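Phosphoribulokinase 1 (Rhodobacter sphaeroides, PDB 1A7J) catalyses the ATP-dependent phosphorylation of D-ribulose 5-phosphate to D-ribulose 1,5-bisphosphate, a step of the Calvin cycle. Local coordinates at residues V37-H45 with G91-V99. Residues are numbered along the deposited sequence; the frame is centred on the assembly and turned at random.
Sequences VSIEGDAFH and GQGRTRTYV
Arg-94 turns its carbonyl O to the edge of the Phe-44 ring, while its guanidinium pairs with Glu-79. Thr-95 comes next, with OG1 3.5 Å from CG1 of Ile-39 and hydrogen-bonded to Arg-94 O from above the carbonyl plane. With OG1 beside the backbone N (chi1 -44°), CG2 lies anti to that N and touches Ile-39, Ala-43 and Phe-44; a glycine here would probably open a gap against Ile-39 and Ala-43 and leave Arg-94 O without its hydroxyl partner. Arg-96 lays CB against CB of Ala-43 at 3.5 Å, then bends at chi2 and chi3 to carry its guanidinium to the backbone leaving the 3-10 turn 41-43. There NE gives a weak, bent bond to Ala-43 O (2.7 Å, 117°), and Phe-115 makes a cation-pi contact with the same side chain. The ring edge of Tyr-98 meets CB of Asp-42, its CD2 3.9 Å away. CG1 of poorly ordered Val-99 lies near Glu-40 OE2 and Asp-42 OD2, a placing to be read with caution. Asp-42 belongs to the catalytic site and follows edge strand 36-40 of the P-loop kinase sheet. The chemistry is thus divided: apolar contacts and a weak cation-to-carbonyl bond join the loop after strand 94-95 to the turn bearing Asp-42, whose carboxylate meets only Val-99 across this contact.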
ATOM      1  N   VAL A  37      14.518   1.571   7.875  1.00 27.96           N
ATOM      2  CA  VAL A  37      13.486   1.106   8.787  1.00 29.26           C
ATOM      3  C   VAL A  37      12.145   1.053   8.069  1.00 29.17           C
ATOM      4  O   VAL A  37      11.940   1.752   7.093  1.00 30.08           O
ATOM      5  CB  VAL A  37      13.349   2.017  10.026  1.00 31.70           C
ATOM      6  CG1 VAL A  37      14.663   2.091  10.773  1.00 29.28           C
ATOM      7  CG2 VAL A  37      12.893   3.398   9.619  1.00 30.13           C
ATOM      8  N   SER A  38      11.223   0.239   8.552  1.00 28.73           N
ATOM      9  CA  SER A  38       9.976   0.079   7.838  1.00 28.11           C
ATOM     10  C   SER A  38       8.779  -0.052   8.764  1.00 30.74           C
ATOM     11  O   SER A  38       8.936  -0.212   9.973  1.00 36.85           O
ATOM     12  CB  SER A  38      10.070  -1.131   6.907  1.00 25.77           C
ATOM     13  OG  SER A  38      10.099  -2.350   7.629  1.00 23.77           O
ATOM     14  N   ILE A  39       7.610   0.257   8.207  1.00 27.41           N
ATOM     15  CA  ILE A  39       6.323   0.140   8.867  1.00 25.99           C
ATOM     16  C   ILE A  39       5.419  -0.709   7.971  1.00 29.80           C
ATOM     17  O   ILE A  39       5.357  -0.480   6.759  1.00 27.11           O
ATOM     18  CB  ILE A  39       5.683   1.532   9.052  1.00 28.25           C
ATOM     19  CG1 ILE A  39       6.453   2.348  10.100  1.00 25.91           C
ATOM     20  CG2 ILE A  39       4.234   1.402   9.472  1.00 28.52           C
ATOM     21  CD1 ILE A  39       5.866   3.736  10.319  1.00 12.97           C
ATOM     22  N   GLU A  40       4.948  -1.824   8.527  1.00 35.63           N
ATOM     23  CA  GLU A  40       3.843  -2.602   7.970  1.00 40.44           C
ATOM     24  C   GLU A  40       2.510  -1.938   8.327  1.00 41.29           C
ATOM     25  O   GLU A  40       2.171  -1.814   9.505  1.00 44.46           O
ATOM     26  CB  GLU A  40       3.845  -4.006   8.561  1.00 48.88           C
ATOM     27  CG  GLU A  40       4.711  -5.016   7.850  1.00 66.30           C
ATOM     28  CD  GLU A  40       4.231  -6.429   8.114  1.00 78.57           C
ATOM     29  OE1 GLU A  40       4.393  -6.909   9.260  1.00 82.79           O
ATOM     30  OE2 GLU A  40       3.579  -7.009   7.215  1.00 89.29           O
ATOM     31  N   GLY A  41       1.701  -1.644   7.312  1.00 33.32           N
ATOM     32  CA  GLY A  41       0.499  -0.863   7.520  1.00 27.19           C
ATOM     33  C   GLY A  41      -0.492  -1.509   8.461  1.00 26.37           C
ATOM     34  O   GLY A  41      -1.324  -0.825   9.031  1.00 25.84           O
ATOM     35  N   ASP A  42      -0.384  -2.816   8.660  1.00 29.77           N
ATOM     36  CA  ASP A  42      -1.284  -3.515   9.574  1.00 37.33           C
ATOM     37  C   ASP A  42      -1.060  -3.036  10.993  1.00 36.02           C
ATOM     38  O   ASP A  42      -1.994  -2.944  11.782  1.00 40.72           O
ATOM     39  CB  ASP A  42      -1.050  -5.024   9.518  1.00 42.46           C
ATOM     40  CG  ASP A  42      -1.288  -5.600   8.140  1.00 46.42           C
ATOM     41  OD1 ASP A  42      -2.469  -5.743   7.755  1.00 42.55           O
ATOM     42  OD2 ASP A  42      -0.295  -5.916   7.446  1.00 56.42           O
ATOM     43  N   ALA A  43       0.175  -2.667  11.289  1.00 28.09           N
ATOM     44  CA  ALA A  43       0.550  -2.264  12.619  1.00 26.12           C
ATOM     45  C   ALA A  43      -0.238  -1.087  13.178  1.00 29.45           C
ATOM     46  O   ALA A  43      -0.069  -0.732  14.340  1.00 36.10           O
ATOM     47  CB  ALA A  43       1.992  -1.950  12.638  1.00 16.54           C
ATOM     48  N   PHE A  44      -1.016  -0.406  12.343  1.00 29.49           N
ATOM     49  CA  PHE A  44      -1.774   0.759  12.821  1.00 26.51           C
ATOM     50  C   PHE A  44      -3.270   0.645  12.641  1.00 26.44           C
ATOM     51  O   PHE A  44      -3.955   1.655  12.479  1.00 28.48           O
ATOM     52  CB  PHE A  44      -1.285   2.040  12.157  1.00 15.38           C
ATOM     53  CG  PHE A  44       0.080   2.442  12.575  1.00 19.33           C
ATOM     54  CD1 PHE A  44       1.190   1.783  12.076  1.00 18.49           C
ATOM     55  CD2 PHE A  44       0.260   3.484  13.462  1.00 18.03           C
ATOM     56  CE1 PHE A  44       2.461   2.156  12.442  1.00 15.97           C
ATOM     57  CE2 PHE A  44       1.530   3.863  13.839  1.00 19.50           C
ATOM     58  CZ  PHE A  44       2.634   3.194  13.325  1.00 21.36           C
ATOM     59  N   HIS A  45      -3.775  -0.586  12.667  1.00 28.48           N
ATOM     60  CA  HIS A  45      -5.200  -0.819  12.849  1.00 24.82           C
ATOM     61  C   HIS A  45      -5.531  -0.524  14.290  1.00 24.19           C
ATOM     62  O   HIS A  45      -4.782  -0.899  15.177  1.00 25.99           O
ATOM     63  CB  HIS A  45      -5.549  -2.269  12.544  1.00 27.37           C
ATOM     64  CG  HIS A  45      -5.549  -2.602  11.087  1.00 22.06           C
ATOM     65  ND1 HIS A  45      -5.541  -3.897  10.629  1.00 29.32           N
ATOM     66  CD2 HIS A  45      -5.555  -1.816   9.991  1.00 29.72           C
ATOM     67  CE1 HIS A  45      -5.536  -3.901   9.307  1.00 23.79           C
ATOM     68  NE2 HIS A  45      -5.543  -2.642   8.894  1.00 32.25           N
ATOM     69  N   GLY A  91      14.417  11.271  13.236  1.00 48.83           N
ATOM     70  CA  GLY A  91      14.722   9.918  12.809  1.00 48.63           C
ATOM     71  C   GLY A  91      14.387   8.875  13.850  1.00 49.42           C
ATOM     72  O   GLY A  91      14.972   7.790  13.847  1.00 51.98           O
ATOM     73  N   GLN A  92      13.538   9.230  14.814  1.00 47.75           N
ATOM     74  CA  GLN A  92      12.967   8.216  15.695  1.00 47.17           C
ATOM     75  C   GLN A  92      11.468   8.040  15.501  1.00 42.95           C
ATOM     76  O   GLN A  92      10.828   8.800  14.763  1.00 39.71           O
ATOM     77  CB  GLN A  92      13.268   8.494  17.179  1.00 52.25           C
ATOM     78  CG  GLN A  92      13.850   9.849  17.507  1.00 63.21           C
ATOM     79  CD  GLN A  92      12.930  10.714  18.366  1.00 69.66           C
ATOM     80  OE1 GLN A  92      11.785  10.351  18.645  1.00 79.70           O
ATOM     81  NE2 GLN A  92      13.423  11.887  18.756  1.00 67.68           N
ATOM     82  N   GLY A  93      10.981   6.909  16.011  1.00 37.70           N
ATOM     83  CA  GLY A  93       9.556   6.683  16.165  1.00 35.36           C
ATOM     84  C   GLY A  93       9.283   5.255  16.590  1.00 36.43           C
ATOM     85  O   GLY A  93      10.200   4.534  16.982  1.00 37.01           O
ATOM     86  N   ARG A  94       8.035   4.828  16.461  1.00 40.28           N
ATOM     87  CA  ARG A  94       7.652   3.501  16.921  1.00 47.80           C
ATOM     88  C   ARG A  94       7.007   2.727  15.789  1.00 46.02           C
ATOM     89  O   ARG A  94       6.685   3.310  14.756  1.00 50.60           O
ATOM     90  CB  ARG A  94       6.674   3.614  18.089  1.00 50.92           C
ATOM     91  CG  ARG A  94       7.005   4.717  19.089  1.00 66.58           C
ATOM     92  CD  ARG A  94       5.811   5.628  19.319  1.00 78.72           C
ATOM     93  NE  ARG A  94       4.664   4.890  19.847  1.00 90.93           N
ATOM     94  CZ  ARG A  94       3.621   5.451  20.460  1.00 97.17           C
ATOM     95  NH1 ARG A  94       3.568   6.768  20.628  1.00  0.00           N
ATOM     96  NH2 ARG A  94       2.623   4.694  20.905  1.00 94.96           N
ATOM     97  N   THR A  95       6.885   1.410  15.968  1.00 45.34           N
ATOM     98  CA  THR A  95       6.057   0.560  15.108  1.00 44.51           C
ATOM     99  C   THR A  95       5.621  -0.703  15.824  1.00 42.84           C
ATOM    100  O   THR A  95       6.250  -1.122  16.781  1.00 43.10           O
ATOM    101  CB  THR A  95       6.790   0.110  13.849  1.00 44.05           C
ATOM    102  OG1 THR A  95       7.490   1.219  13.281  1.00 57.37           O
ATOM    103  CG2 THR A  95       5.798  -0.405  12.834  1.00 38.99           C
ATOM    104  N   ARG A  96       4.489  -1.252  15.405  1.00 46.46           N
ATOM    105  CA  ARG A  96       4.058  -2.574  15.827  1.00 50.80           C
ATOM    106  C   ARG A  96       4.370  -3.579  14.730  1.00 53.94           C
ATOM    107  O   ARG A  96       4.842  -3.221  13.640  1.00 56.32           O
ATOM    108  CB  ARG A  96       2.549  -2.590  16.052  1.00 52.26           C
ATOM    109  CG  ARG A  96       2.113  -2.704  17.487  1.00 54.47           C
ATOM    110  CD  ARG A  96       1.099  -1.614  17.813  1.00 53.98           C
ATOM    111  NE  ARG A  96      -0.046  -1.583  16.909  1.00 46.56           N
ATOM    112  CZ  ARG A  96      -1.211  -1.030  17.223  1.00 48.01           C
ATOM    113  NH1 ARG A  96      -1.422  -0.597  18.458  1.00 47.22           N
ATOM    114  NH2 ARG A  96      -2.197  -0.994  16.338  1.00 52.10           N
ATOM    115  N   THR A  97       4.061  -4.835  15.019  1.00 49.16           N
ATOM    116  CA  THR A  97       3.795  -5.811  13.985  1.00 53.17           C
ATOM    117  C   THR A  97       2.481  -6.470  14.322  1.00 56.56           C
ATOM    118  O   THR A  97       2.024  -6.457  15.472  1.00 54.09           O
ATOM    119  CB  THR A  97       4.887  -6.891  13.885  1.00 56.37           C
ATOM    120  OG1 THR A  97       4.959  -7.629  15.107  1.00 61.80           O
ATOM    121  CG2 THR A  97       6.220  -6.264  13.620  1.00 61.31           C
ATOM    122  N   TYR A  98       1.826  -6.943  13.281  1.00 66.25           N
ATOM    123  CA  TYR A  98       0.579  -7.643  13.441  1.00 73.83           C
ATOM    124  C   TYR A  98       0.563  -8.745  12.370  1.00 84.54           C
ATOM    125  O   TYR A  98       1.412  -9.644  12.432  1.00 88.49           O
ATOM    126  CB  TYR A  98      -0.572  -6.639  13.312  1.00 65.00           C
ATOM    127  CG  TYR A  98      -1.954  -7.237  13.344  1.00 64.07           C
ATOM    128  CD1 TYR A  98      -2.415  -7.932  14.451  1.00 59.86           C
ATOM    129  CD2 TYR A  98      -2.788  -7.148  12.227  1.00 67.37           C
ATOM    130  CE1 TYR A  98      -3.675  -8.529  14.440  1.00 62.36           C
ATOM    131  CE2 TYR A  98      -4.042  -7.744  12.203  1.00 59.81           C
ATOM    132  CZ  TYR A  98      -4.478  -8.436  13.306  1.00 60.81           C
ATOM    133  OH  TYR A  98      -5.694  -9.076  13.234  1.00 54.74           O
ATOM    134  N   VAL A  99      -0.182  -8.522  11.280  1.00 91.81           N
ATOM    135  CA  VAL A  99      -0.576  -9.553  10.292  1.00 92.76           C
ATOM    136  C   VAL A  99      -0.031 -10.996  10.425  1.00 92.51           C
ATOM    137  O   VAL A  99       1.178 -11.249  10.312  1.00 92.18           O
ATOM    138  CB  VAL A  99      -0.348  -9.041   8.853  1.00 94.29           C
ATOM    139  CG1 VAL A  99       1.112  -8.627   8.651  1.00 94.91           C
ATOM    140  CG2 VAL A  99      -0.783 -10.115   7.851  1.00  0.00           C
TER